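Local structure of lipopolysaccharide export system protein LptH (Pseudomonas aeruginosa, 4UU4) at residues I33-D38 against A49-D54; L120-K125 against Q156-R161. The protein binds lipopolysaccharide and is required for its transfer from the inner to the outer membrane, possibly as part of a bridge across the periplasm. All blocks are in the same frame, centred on the assembly; numbering follows the deposited sequence.

Interaction 1 (I33-D38 against A49-D54)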
ATOM      1  N   ILE A  33       3.463  13.641   6.032  1.00 50.86           N
ATOM      2  CA  ILE A  33       2.842  13.045   4.856  1.00 47.18           C
ATOM      3  C   ILE A  33       2.463  14.132   3.856  1.00 45.02           C
ATOM      4  O   ILE A  33       1.640  14.991   4.162  1.00 49.50           O
ATOM      5  CB  ILE A  33       1.551  12.288   5.236  1.00 40.06           C
ATOM      6  CG1 ILE A  33       1.818  11.278   6.351  1.00 32.98           C
ATOM      7  CG2 ILE A  33       0.940  11.609   4.015  1.00 42.88           C
ATOM      8  CD1 ILE A  33       0.560  10.638   6.879  1.00 25.42           C
ATOM      9  N   ARG A  34       3.061  14.111   2.670  1.00 49.72           N
ATOM     10  CA  ARG A  34       2.655  15.058   1.631  1.00 48.75           C
ATOM     11  C   ARG A  34       1.781  14.383   0.577  1.00 41.35           C
ATOM     12  O   ARG A  34       2.046  13.255   0.177  1.00 40.54           O
ATOM     13  CB  ARG A  34       3.855  15.790   1.003  1.00 46.68           C
ATOM     14  CG  ARG A  34       5.178  15.043   1.043  1.00 56.88           C
ATOM     15  CD  ARG A  34       6.376  16.001   1.044  1.00 61.82           C
ATOM     16  NE  ARG A  34       6.313  16.961   2.145  1.00 56.30           N
ATOM     17  CZ  ARG A  34       7.349  17.672   2.587  1.00 62.48           C
ATOM     18  NH1 ARG A  34       8.545  17.535   2.032  1.00 65.74           N
ATOM     19  NH2 ARG A  34       7.188  18.520   3.596  1.00 73.37           N
ATOM     20  N   VAL A  35       0.717  15.062   0.159  1.00 30.51           N
ATOM     21  CA  VAL A  35      -0.167  14.513  -0.864  1.00 26.89           C
ATOM     22  C   VAL A  35      -0.290  15.473  -2.046  1.00 25.85           C
ATOM     23  O   VAL A  35      -0.411  16.684  -1.873  1.00 26.27           O
ATOM     24  CB  VAL A  35      -1.575  14.181  -0.312  1.00 21.01           C
ATOM     25  CG1 VAL A  35      -2.273  13.180  -1.219  1.00 19.86           C
ATOM     26  CG2 VAL A  35      -1.489  13.634   1.098  1.00 21.23           C
ATOM     27  N   GLN A  36      -0.243  14.917  -3.249  1.00 23.72           N
ATOM     28  CA  GLN A  36      -0.369  15.695  -4.466  1.00 24.10           C
ATOM     29  C   GLN A  36      -1.489  15.085  -5.295  1.00 24.96           C
ATOM     30  O   GLN A  36      -1.440  13.899  -5.630  1.00 31.06           O
ATOM     31  CB  GLN A  36       0.946  15.671  -5.249  1.00 27.71           C
ATOM     32  CG  GLN A  36       0.945  16.525  -6.505  1.00 52.12           C
ATOM     33  CD  GLN A  36       1.872  15.984  -7.575  1.00 65.54           C
ATOM     34  OE1 GLN A  36       2.268  14.817  -7.540  1.00 53.34           O
ATOM     35  NE2 GLN A  36       2.219  16.830  -8.542  1.00 70.36           N
ATOM     36  N   ALA A  37      -2.505  15.887  -5.609  1.00 25.58           N
ATOM     37  CA  ALA A  37      -3.612  15.409  -6.429  1.00 25.43           C
ATOM     38  C   ALA A  37      -4.205  16.498  -7.309  1.00 28.29           C
ATOM     39  O   ALA A  37      -3.716  17.627  -7.339  1.00 31.66           O
ATOM     40  CB  ALA A  37      -4.694  14.784  -5.558  1.00 22.06           C
ATOM     41  N   ASP A  38      -5.257  16.132  -8.036  1.00 30.11           N
ATOM     42  CA  ASP A  38      -6.037  17.081  -8.816  1.00 29.46           C
ATOM     43  C   ASP A  38      -7.087  17.739  -7.936  1.00 30.71           C
ATOM     44  O   ASP A  38      -7.394  18.919  -8.101  1.00 33.35           O
ATOM     45  CB  ASP A  38      -6.726  16.379  -9.986  1.00 30.35           C
ATOM     46  CG  ASP A  38      -5.766  16.014 -11.088  1.00 38.33           C
ATOM     47  OD1 ASP A  38      -4.673  16.611 -11.142  1.00 30.83           O
ATOM     48  OD2 ASP A  38      -6.104  15.134 -11.907  1.00 42.56           O
ATOM     49  N   ALA A  49     -10.396  12.175   4.627  1.00 40.39           N
ATOM     50  CA  ALA A  49     -10.048  13.009   3.481  1.00 38.10           C
ATOM     51  C   ALA A  49      -9.983  12.181   2.205  1.00 35.03           C
ATOM     52  O   ALA A  49      -9.380  11.114   2.191  1.00 38.08           O
ATOM     53  CB  ALA A  49      -8.724  13.703   3.722  1.00 32.01           C
ATOM     54  N   VAL A  50     -10.597  12.658   1.127  1.00 35.17           N
ATOM     55  CA  VAL A  50     -10.452  11.935  -0.141  1.00 33.22           C
ATOM     56  C   VAL A  50      -9.821  12.777  -1.256  1.00 29.56           C
ATOM     57  O   VAL A  50     -10.256  13.892  -1.541  1.00 28.77           O
ATOM     58  CB  VAL A  50     -11.766  11.245  -0.607  1.00 35.93           C
ATOM     59  CG1 VAL A  50     -12.946  12.173  -0.466  1.00 43.99           C
ATOM     60  CG2 VAL A  50     -11.637  10.748  -2.041  1.00 37.81           C
ATOM     61  N   TYR A  51      -8.780  12.214  -1.866  1.00 28.10           N
ATOM     62  CA  TYR A  51      -8.008  12.859  -2.918  1.00 24.75           C
ATOM     63  C   TYR A  51      -8.188  12.123  -4.248  1.00 27.15           C
ATOM     64  O   TYR A  51      -8.162  10.889  -4.295  1.00 24.36           O
ATOM     65  CB  TYR A  51      -6.525  12.870  -2.543  1.00 23.46           C
ATOM     66  CG  TYR A  51      -6.228  13.415  -1.163  1.00 25.65           C
ATOM     67  CD1 TYR A  51      -6.284  12.596  -0.042  1.00 22.92           C
ATOM     68  CD2 TYR A  51      -5.872  14.750  -0.984  1.00 26.27           C
ATOM     69  CE1 TYR A  51      -6.008  13.092   1.219  1.00 29.12           C
ATOM     70  CE2 TYR A  51      -5.595  15.255   0.275  1.00 25.18           C
ATOM     71  CZ  TYR A  51      -5.666  14.422   1.370  1.00 32.79           C
ATOM     72  OH  TYR A  51      -5.392  14.921   2.622  1.00 36.78           O
ATOM     73  N   ARG A  52      -8.365  12.888  -5.325  1.00 30.57           N
ATOM     74  CA  ARG A  52      -8.599  12.306  -6.647  1.00 23.62           C
ATOM     75  C   ARG A  52      -7.696  12.923  -7.713  1.00 26.15           C
ATOM     76  O   ARG A  52      -7.330  14.102  -7.624  1.00 27.21           O
ATOM     77  CB  ARG A  52     -10.059  12.491  -7.069  1.00 27.63           C
ATOM     78  CG  ARG A  52     -11.087  11.885  -6.129  1.00 31.06           C
ATOM     79  CD  ARG A  52     -12.491  12.038  -6.697  1.00 41.69           C
ATOM     80  NE  ARG A  52     -13.521  11.967  -5.666  1.00 50.12           N
ATOM     81  CZ  ARG A  52     -13.808  12.962  -4.831  1.00 66.41           C
ATOM     82  NH1 ARG A  52     -13.134  14.103  -4.898  1.00 70.68           N
ATOM     83  NH2 ARG A  52     -14.764  12.816  -3.923  1.00 73.44           N
ATOM     84  N   GLY A  53      -7.346  12.117  -8.716  1.00 23.14           N
ATOM     85  CA  GLY A  53      -6.603  12.585  -9.875  1.00 24.17           C
ATOM     86  C   GLY A  53      -5.094  12.450  -9.764  1.00 32.37           C
ATOM     87  O   GLY A  53      -4.422  13.363  -9.282  1.00 33.10           O
ATOM     88  N   ASP A  54      -4.565  11.317 -10.225  1.00 29.21           N
ATOM     89  CA  ASP A  54      -3.129  11.032 -10.166  1.00 21.33           C
ATOM     90  C   ASP A  54      -2.566  11.263  -8.772  1.00 26.16           C
ATOM     91  O   ASP A  54      -1.540  11.921  -8.612  1.00 24.54           O
ATOM     92  CB  ASP A  54      -2.347  11.883 -11.172  1.00 26.77           C
ATOM     93  CG  ASP A  54      -2.598  11.478 -12.606  1.00 30.25           C
ATOM     94  OD1 ASP A  54      -2.211  10.349 -12.982  1.00 26.65           O
ATOM     95  OD2 ASP A  54      -3.165  12.299 -13.363  1.00 38.58           O
TER
HETATM   96  O   HOH W   1      -3.296  15.339 -13.716  1.00 46.73           O

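Interaction 2 (L120-K125 against Q156-R161)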
ATOM      1  N   LEU A 120      -2.458  -5.609   0.165  1.00 32.62           N
ATOM      2  CA  LEU A 120      -2.737  -5.520  -1.258  1.00 24.83           C
ATOM      3  C   LEU A 120      -3.796  -6.552  -1.618  1.00 26.12           C
ATOM      4  O   LEU A 120      -3.634  -7.735  -1.335  1.00 27.95           O
ATOM      5  CB  LEU A 120      -1.459  -5.795  -2.054  1.00 25.03           C
ATOM      6  CG  LEU A 120      -0.214  -5.038  -1.580  1.00 34.23           C
ATOM      7  CD1 LEU A 120       0.916  -5.995  -1.240  1.00 37.22           C
ATOM      8  CD2 LEU A 120       0.242  -4.041  -2.625  1.00 43.03           C
ATOM      9  N   ILE A 121      -4.884  -6.101  -2.231  1.00 27.21           N
ATOM     10  CA  ILE A 121      -5.964  -6.992  -2.627  1.00 28.24           C
ATOM     11  C   ILE A 121      -5.944  -6.963  -4.152  1.00 33.40           C
ATOM     12  O   ILE A 121      -5.392  -6.036  -4.757  1.00 28.94           O
ATOM     13  CB  ILE A 121      -7.254  -6.715  -1.827  1.00 25.32           C
ATOM     14  CG1 ILE A 121      -7.005  -6.898  -0.328  1.00 30.83           C
ATOM     15  CG2 ILE A 121      -8.389  -7.618  -2.282  1.00 28.21           C
ATOM     16  CD1 ILE A 121      -8.271  -7.060   0.482  1.00 32.17           C
ATOM     17  N   ASP A 122      -6.543  -7.994  -4.749  1.00 34.85           N
ATOM     18  CA  ASP A 122      -6.884  -8.096  -6.192  1.00 29.76           C
ATOM     19  C   ASP A 122      -5.878  -7.876  -7.314  1.00 25.85           C
ATOM     20  O   ASP A 122      -5.842  -6.819  -7.933  1.00 31.90           O
ATOM     21  CB  ASP A 122      -8.038  -7.180  -6.550  1.00 21.33           C
ATOM     22  CG  ASP A 122      -8.986  -7.828  -7.536  1.00 29.48           C
ATOM     23  OD1 ASP A 122      -8.620  -8.870  -8.111  1.00 39.82           O
ATOM     24  OD2 ASP A 122     -10.101  -7.293  -7.735  1.00 27.09           O
ATOM     25  N   GLN A 123      -5.097  -8.907  -7.594  1.00 23.66           N
ATOM     26  CA  GLN A 123      -3.859  -8.862  -8.366  1.00 28.97           C
ATOM     27  C   GLN A 123      -2.608  -8.426  -7.567  1.00 31.89           C
ATOM     28  O   GLN A 123      -1.707  -7.788  -8.105  1.00 18.69           O
ATOM     29  CB  GLN A 123      -4.023  -8.083  -9.655  1.00 24.96           C
ATOM     30  CG  GLN A 123      -5.127  -8.668 -10.504  1.00 22.50           C
ATOM     31  CD  GLN A 123      -5.682  -7.688 -11.505  1.00 24.00           C
ATOM     32  OE1 GLN A 123      -6.849  -7.771 -11.885  1.00 31.60           O
ATOM     33  NE2 GLN A 123      -4.849  -6.755 -11.948  1.00 24.81           N
ATOM     34  N   ALA A 124      -2.577  -8.806  -6.294  1.00 19.43           N
ATOM     35  CA  ALA A 124      -1.490  -8.433  -5.402  1.00 29.39           C
ATOM     36  C   ALA A 124      -0.126  -8.896  -5.918  1.00 29.89           C
ATOM     37  O   ALA A 124       0.111 -10.088  -6.099  1.00 28.51           O
ATOM     38  CB  ALA A 124      -1.749  -8.985  -4.010  1.00 28.30           C
ATOM     39  N   LYS A 125       0.769  -7.942  -6.158  1.00 30.51           N
ATOM     40  CA  LYS A 125       2.125  -8.260  -6.579  1.00 25.53           C
ATOM     41  C   LYS A 125       3.114  -7.574  -5.644  1.00 26.31           C
ATOM     42  O   LYS A 125       2.803  -6.542  -5.065  1.00 22.82           O
ATOM     43  CB  LYS A 125       2.358  -7.815  -8.026  1.00 28.34           C
ATOM     44  CG  LYS A 125       3.525  -8.504  -8.724  1.00 33.66           C
ATOM     45  CD  LYS A 125       3.845  -7.848 -10.063  1.00 46.70           C
ATOM     46  CE  LYS A 125       2.608  -7.721 -10.945  1.00 59.96           C
ATOM     47  NZ  LYS A 125       2.871  -6.929 -12.186  1.00 69.25           N
ATOM     48  N   GLN A 156     -14.055 -10.704  -2.127  1.00 92.93           N
ATOM     49  CA  GLN A 156     -14.697 -10.949  -3.421  1.00 89.89           C
ATOM     50  C   GLN A 156     -14.007 -10.384  -4.667  1.00 81.19           C
ATOM     51  O   GLN A 156     -14.590  -9.596  -5.412  1.00 78.60           O
ATOM     52  CB  GLN A 156     -16.164 -10.509  -3.384  1.00146.12           C
ATOM     53  CG  GLN A 156     -17.074 -11.333  -4.286  1.00149.16           C
ATOM     54  CD  GLN A 156     -17.454 -10.607  -5.561  1.00152.12           C
ATOM     55  OE1 GLN A 156     -18.269  -9.685  -5.541  1.00156.37           O
ATOM     56  NE2 GLN A 156     -16.870 -11.022  -6.680  1.00150.37           N
ATOM     57  N   VAL A 157     -12.758 -10.800  -4.868  1.00 61.64           N
ATOM     58  CA  VAL A 157     -11.865 -10.249  -5.886  1.00 37.60           C
ATOM     59  C   VAL A 157     -12.435 -10.305  -7.300  1.00 31.46           C
ATOM     60  O   VAL A 157     -13.247 -11.168  -7.624  1.00 37.64           O
ATOM     61  CB  VAL A 157     -10.508 -10.993  -5.891  1.00 31.92           C
ATOM     62  CG1 VAL A 157      -9.799 -10.827  -4.562  1.00 40.00           C
ATOM     63  CG2 VAL A 157     -10.711 -12.465  -6.190  1.00 31.56           C
ATOM     64  N   THR A 158     -11.993  -9.384  -8.147  1.00 31.37           N
ATOM     65  CA  THR A 158     -12.441  -9.358  -9.532  1.00 33.71           C
ATOM     66  C   THR A 158     -11.599 -10.314 -10.366  1.00 32.05           C
ATOM     67  O   THR A 158     -12.034 -10.800 -11.408  1.00 36.65           O
ATOM     68  CB  THR A 158     -12.365  -7.942 -10.126  1.00 27.51           C
ATOM     69  OG1 THR A 158     -11.014  -7.472 -10.078  1.00 23.34           O
ATOM     70  CG2 THR A 158     -13.239  -7.000  -9.333  1.00 28.03           C
ATOM     71  N   SER A 159     -10.388 -10.579  -9.892  1.00 28.22           N
ATOM     72  CA  SER A 159      -9.508 -11.535 -10.551  1.00 40.14           C
ATOM     73  C   SER A 159      -9.157 -12.689  -9.624  1.00 40.34           C
ATOM     74  O   SER A 159      -8.140 -12.647  -8.936  1.00 42.17           O
ATOM     75  CB  SER A 159      -8.230 -10.849 -11.030  1.00 37.80           C
ATOM     76  OG  SER A 159      -8.516  -9.902 -12.040  1.00 58.46           O
ATOM     77  N   PRO A 160     -10.011 -13.731  -9.609  1.00 34.52           N
ATOM     78  CA  PRO A 160      -9.788 -14.907  -8.754  1.00 36.08           C
ATOM     79  C   PRO A 160      -8.461 -15.605  -9.023  1.00 34.52           C
ATOM     80  O   PRO A 160      -8.117 -15.875 -10.172  1.00 33.47           O
ATOM     81  CB  PRO A 160     -10.956 -15.823  -9.129  1.00 40.37           C
ATOM     82  CG  PRO A 160     -12.017 -14.890  -9.612  1.00 41.13           C
ATOM     83  CD  PRO A 160     -11.281 -13.811 -10.339  1.00 36.97           C
ATOM     84  N   ARG A 161      -7.723 -15.885  -7.956  1.00 36.07           N
ATOM     85  CA  ARG A 161      -6.419 -16.532  -8.058  1.00 34.18           C
ATOM     86  C   ARG A 161      -6.173 -17.398  -6.821  1.00 29.76           C
ATOM     87  O   ARG A 161      -5.478 -16.985  -5.896  1.00 28.92           O
ATOM     88  CB  ARG A 161      -5.321 -15.476  -8.194  1.00 32.78           C
ATOM     89  CG  ARG A 161      -3.961 -16.024  -8.581  1.00 35.64           C
ATOM     90  CD  ARG A 161      -2.871 -14.980  -8.382  1.00 37.11           C
ATOM     91  NE  ARG A 161      -1.561 -15.476  -8.792  1.00 36.49           N
ATOM     92  CZ  ARG A 161      -0.976 -15.177  -9.947  1.00 42.34           C
ATOM     93  NH1 ARG A 161      -1.580 -14.375 -10.814  1.00 43.18           N
ATOM     94  NH2 ARG A 161       0.219 -15.678 -10.234  1.00 52.23           N
TER

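Interaction 1 (I33-D38 against A49-D54)
D38 meets R52 and G53 where the chain turns a corner of the LptA-type beta-jellyroll. Strand 34-36 belongs to one sheet and strand 48-52 to the other. The touching parts, 35-38 and 51-54, run 75° apart and are closest at D38 and G53. The backbone N of D38 donates to R52 O at 2.9 Å. A second, weak bond goes from the same N to G53 O. Along the D38 side chain, CB sits 3.3 Å from R52 O. Its CG is anti to the carbonyl carbon (chi1 -74°) and lies against G53 O and CA. D38 OD2 lies 3.3 Å from G53 CA. The backbone angles of G53, with phi at 92°, suit glycine. D38 OD1 is 3.2 Å from a water that could bridge to D54 OD2. Such a water may ease the closeness of the two carboxylates, with D38 OD2 4.3 Å from D54 OD2. Further back, A37 CB packs on Y51 CB. Q36 pairs with V56, and Y51 with V69, so each segment is tied into its own sheet. V35 crosses Y51 at about a right angle, with V35 CG1 4.0 Å from the ring centroid in a CH-pi contact over one face.

Interaction 2 (L120-K125 against Q156-R161)
D122 reaches across to T158 and S159, and its carboxylate accepts three of the four hydrogen bonds of the contact. D122 OD1 accepts from S159 N at 3.0 Å through its syn lone pair, on the side of the other oxygen. D122 OD2 accepts twice from T158. The backbone N of T158 is 2.8 Å from D122 OD2, with an N-H...acceptor angle of 164°. It comes on the syn side but 34° out of the carboxylate plane. T158 OG1 also donates to D122 OD2, again on the syn side and tilted from the plane, but from the opposite face. T158 OG1 stands between its own backbone N and carbonyl carbon (chi1 60°), and D122 OD2 is gripped by both donors of one residue. Two successive backbone N-H groups, T158 and S159, are thus taken up by one carboxylate. Three donors around it would probably favour the charged form of D122. V157 CB makes a van der Waals contact with D122 OD1 at 3.6 Å.

A further polar bond joins side chain to side chain. S159 OG donates to Q123 OE1 at 2.7 Å, tilted from the plane of the amide carbonyl. Q123 extends beyond CG, and its CG also lies 3.8 Å from S159 CB.

D122 and Q123 form a corner of the beta-jellyroll, where the chain leaves strand 117-121 for strand 124-128 in the other sheet. Both have positive phi as the chain turns. The partner segment is part of the loop between strands 147-150 and 165-167, laid over this corner. Farther along that loop, R161 N is hydrogen-bonded to E136 OE2, between strands 131-135 and 137-141.

Apolar contact is slight. I121 and V157 cross at about a right angle, and I121 CG2 meets V157 CG1 at 4.2 Å.

Overall arrangement
The two contacts come in series along the chain, interaction 1 first. The centres of interaction 1 and interaction 2 are 24 Å apart. The nearest atoms of interaction 1 and interaction 2 are about 17 Å apart, so the two do not touch. Each reaches both antiparallel sheets of the jellyroll. Interaction 1 lies toward one end of the fold, where 34-36 is an outermost strand of its sheet within the chain. Interaction 2 lies nearer the other end and includes part of the loop that leads to 165-167, the outermost strand on the far side of that same sheet. Interaction 1 closes a surface corner early in this lipopolysaccharide-binding fold, and interaction 2 a later one.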